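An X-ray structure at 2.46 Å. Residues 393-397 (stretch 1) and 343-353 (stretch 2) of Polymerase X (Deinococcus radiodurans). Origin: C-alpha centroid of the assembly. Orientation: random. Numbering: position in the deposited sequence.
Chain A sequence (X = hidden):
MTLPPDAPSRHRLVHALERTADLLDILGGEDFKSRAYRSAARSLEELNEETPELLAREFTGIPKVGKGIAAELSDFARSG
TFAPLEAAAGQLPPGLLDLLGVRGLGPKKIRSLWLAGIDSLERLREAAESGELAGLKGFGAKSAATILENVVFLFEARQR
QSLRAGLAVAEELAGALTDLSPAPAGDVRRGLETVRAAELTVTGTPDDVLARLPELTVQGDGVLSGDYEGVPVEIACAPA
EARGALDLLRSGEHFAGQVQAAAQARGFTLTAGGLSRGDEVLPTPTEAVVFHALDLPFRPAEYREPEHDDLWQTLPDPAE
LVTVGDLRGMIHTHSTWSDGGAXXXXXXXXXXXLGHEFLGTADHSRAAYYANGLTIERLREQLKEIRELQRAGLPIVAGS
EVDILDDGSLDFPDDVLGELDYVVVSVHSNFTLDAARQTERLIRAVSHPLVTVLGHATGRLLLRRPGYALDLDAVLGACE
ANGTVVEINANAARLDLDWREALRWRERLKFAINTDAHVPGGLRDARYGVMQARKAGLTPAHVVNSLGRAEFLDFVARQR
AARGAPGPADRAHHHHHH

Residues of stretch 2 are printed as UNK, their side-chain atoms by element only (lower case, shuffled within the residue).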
# COMPACT_ATOMS: atom_id res chain seq x y z
N GLY A 393 -5.47 27.81 11.26
CA GLY A 393 -5.41 27.90 9.82
C GLY A 393 -5.02 26.63 9.07
O GLY A 393 -4.69 26.69 7.89
N LEU A 394 -5.05 25.49 9.75
CA LEU A 394 -4.75 24.21 9.10
C LEU A 394 -5.98 23.57 8.46
O LEU A 394 -7.02 23.43 9.11
CB LEU A 394 -4.11 23.23 10.09
CG LEU A 394 -2.65 23.50 10.44
CD1 LEU A 394 -2.09 22.36 11.26
CD2 LEU A 394 -1.83 23.70 9.18
N PRO A 395 -5.87 23.19 7.18
CA PRO A 395 -6.99 22.64 6.41
C PRO A 395 -7.21 21.16 6.74
O PRO A 395 -6.54 20.31 6.16
CB PRO A 395 -6.53 22.78 4.95
CG PRO A 395 -5.20 23.51 5.00
CD PRO A 395 -4.65 23.28 6.36
N ILE A 396 -8.14 20.88 7.65
CA ILE A 396 -8.38 19.51 8.10
C ILE A 396 -9.87 19.15 8.06
O ILE A 396 -10.74 19.98 8.30
CB ILE A 396 -7.86 19.28 9.54
CG1 ILE A 396 -6.41 19.73 9.68
CG2 ILE A 396 -8.00 17.82 9.94
CD1 ILE A 396 -5.84 19.54 11.06
N VAL A 397 -10.14 17.88 7.74
CA VAL A 397 -11.48 17.32 7.78
C VAL A 397 -11.45 16.13 8.74
O VAL A 397 -10.62 15.23 8.60
CB VAL A 397 -11.93 16.89 6.37
CG1 VAL A 397 -13.09 15.91 6.45
CG2 VAL A 397 -12.31 18.10 5.54
N UNK A 343 2.05 13.53 14.86
CA UNK A 343 0.87 14.25 15.33
C UNK A 343 0.04 14.67 14.13
O UNK A 343 0.52 14.63 13.00
c UNK A 343 1.29 15.49 16.12
o UNK A 343 1.81 16.48 15.24
N UNK A 344 -1.19 15.09 14.39
CA UNK A 344 -2.07 15.58 13.33
C UNK A 344 -1.49 16.82 12.65
O UNK A 344 -1.65 17.00 11.44
c UNK A 344 -4.16 14.61 14.37
c UNK A 344 -5.58 14.82 14.85
c UNK A 344 -4.34 16.55 12.79
c UNK A 344 -3.49 15.89 13.87
N UNK A 345 -0.80 17.66 13.42
CA UNK A 345 -0.20 18.87 12.86
C UNK A 345 0.93 18.53 11.88
O UNK A 345 0.99 19.09 10.80
n UNK A 345 0.54 21.45 17.05
n UNK A 345 -0.67 23.40 17.06
c UNK A 345 1.53 22.00 14.47
c UNK A 345 0.31 19.81 13.96
c UNK A 345 0.83 21.15 13.41
c UNK A 345 0.16 22.56 16.44
n UNK A 345 0.61 22.85 15.22
N UNK A 346 1.81 17.61 12.27
CA UNK A 346 2.91 17.20 11.40
C UNK A 346 2.37 16.63 10.09
O UNK A 346 2.87 16.94 9.01
c UNK A 346 5.20 15.52 14.12
c UNK A 346 3.81 16.17 12.09
o UNK A 346 6.29 15.26 13.57
c UNK A 346 4.29 16.57 13.48
o UNK A 346 4.81 14.96 15.16
N UNK A 347 1.33 15.80 10.19
CA UNK A 347 0.70 15.21 9.01
C UNK A 347 0.07 16.28 8.12
O UNK A 347 0.26 16.27 6.91
s UNK A 347 1.21 11.88 9.06
c UNK A 347 -0.08 11.15 8.07
c UNK A 347 -0.34 14.16 9.41
c UNK A 347 0.25 12.96 10.15
N UNK A 348 -0.68 17.21 8.72
CA UNK A 348 -1.29 18.29 7.95
C UNK A 348 -0.24 19.16 7.25
O UNK A 348 -0.36 19.44 6.06
c UNK A 348 -2.19 19.14 8.84
N UNK A 349 0.77 19.59 8.00
CA UNK A 349 1.90 20.33 7.41
C UNK A 349 2.51 19.54 6.27
O UNK A 349 2.85 20.10 5.23
c UNK A 349 2.32 22.14 10.38
c UNK A 349 2.98 20.61 8.46
o UNK A 349 1.08 22.02 10.44
o UNK A 349 3.04 22.33 11.38
c UNK A 349 2.99 22.03 9.02
N UNK A 350 2.65 18.23 6.46
CA UNK A 350 3.24 17.36 5.45
C UNK A 350 2.43 17.35 4.15
O UNK A 350 3.00 17.42 3.06
c UNK A 350 3.42 15.95 5.98
N UNK A 351 1.10 17.28 4.26
CA UNK A 351 0.28 17.20 3.05
C UNK A 351 0.30 18.52 2.29
O UNK A 351 0.05 18.55 1.08
o UNK A 351 -2.03 17.94 3.35
c UNK A 351 -1.31 16.03 4.63
c UNK A 351 -1.19 16.78 3.33
N UNK A 352 0.61 19.60 2.99
CA UNK A 352 0.70 20.92 2.37
C UNK A 352 2.02 21.10 1.61
O UNK A 352 2.02 21.65 0.51
c UNK A 352 -1.79 22.65 2.69
c UNK A 352 0.54 22.03 3.40
c UNK A 352 -0.87 23.54 4.82
c UNK A 352 -0.88 22.36 3.87
N UNK A 353 3.12 20.64 2.18
CA UNK A 353 4.42 20.80 1.52
C UNK A 353 4.61 19.78 0.39
O UNK A 353 5.58 19.86 -0.36
o UNK A 353 6.14 19.41 2.58
c UNK A 353 5.62 20.75 2.51
c UNK A 353 5.21 21.23 3.89

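Position 343 carries one carbon and then one oxygen, too far from stretch 1 to touch it: Ser343. It sits at the N-cap, where a short hydroxyl side chain can reach forward to a backbone NH of the first turn; its OG accepts from the N of residue 346 at 3.2 Å.

Position 344 has four carbons, forked at the first with one arm two carbons long, packed against Ile396: Ile344. It is buried, and its CG2 lies 3.8 Å from Ile396 CD1, a branched apolar surface against another.

At 345 three carbons, which touch Leu394, lead to a nitrogen and then to a carbon bearing two more nitrogens, the guanidinium of Arg345. The aliphatic part makes the contact, CG lying 3.8 Å from Leu394 CD1, while the residue as a whole remains exposed, as its charge favours.

Position 346 shows three carbons, the third carrying two oxygens, and points away from stretch 1. Glu346 completes the capping box: its OE1 accepts from Ser343 N at 3.1 Å, reciprocating the bond from its own N to Ser343 OG.

Position 347 is an unbranched run of two carbons, a sulfur and one carbon, hence Met347, a flexible apolar chain buried away from this contact.

A single carbon at 348, pointing toward stretch 1, touches Leu394 and Ile396: Ala348. Its CB is 4.0 Å from Leu394 CD1 and 4.3 Å from Ile396 CD1, so the small side chain lets both lie close to the helix.

Position 349 has three carbons ending in two oxygens, and touches Leu394: Glu349. Its CA-to-CB bond points away, yet the long chain brings OE2 3.3 Å from Leu394 CD1, without a hydrogen bond; partial exposure tolerates its charge.

Position 350, one carbon, is Ala350, out of reach of stretch 1 and well suited to a helix.

At 351 one carbon carries an oxygen and a carbon, not touching stretch 1: Thr351, compact enough for a buried site.

Position 352 points toward stretch 1, its four carbons, forked at the second, touching Leu394 and Pro395: Leu352. The forked apolar end suits both, CD1 lying 4.1 Å from Pro395 CD and 4.5 Å from Leu394 CD2.

Position 353 repeats the carbon bearing an oxygen and a carbon, without contact here: Thr353, small and polar, compatible with exposure.

The contact is side-chain packing that buries 285 Å², both sides summed, with no hydrogen bonds between the stretches. Positions 344, 345, 348, 349 and 352 recur at the helical spacing that gathers them along one side. Leu394 is the centre, its CA 7.0 Å from Ala348 CA, with Ile396 packing near Ile344 and Pro395 near Leu352.

Stretch 2 (343-353) SIREMAEATLT
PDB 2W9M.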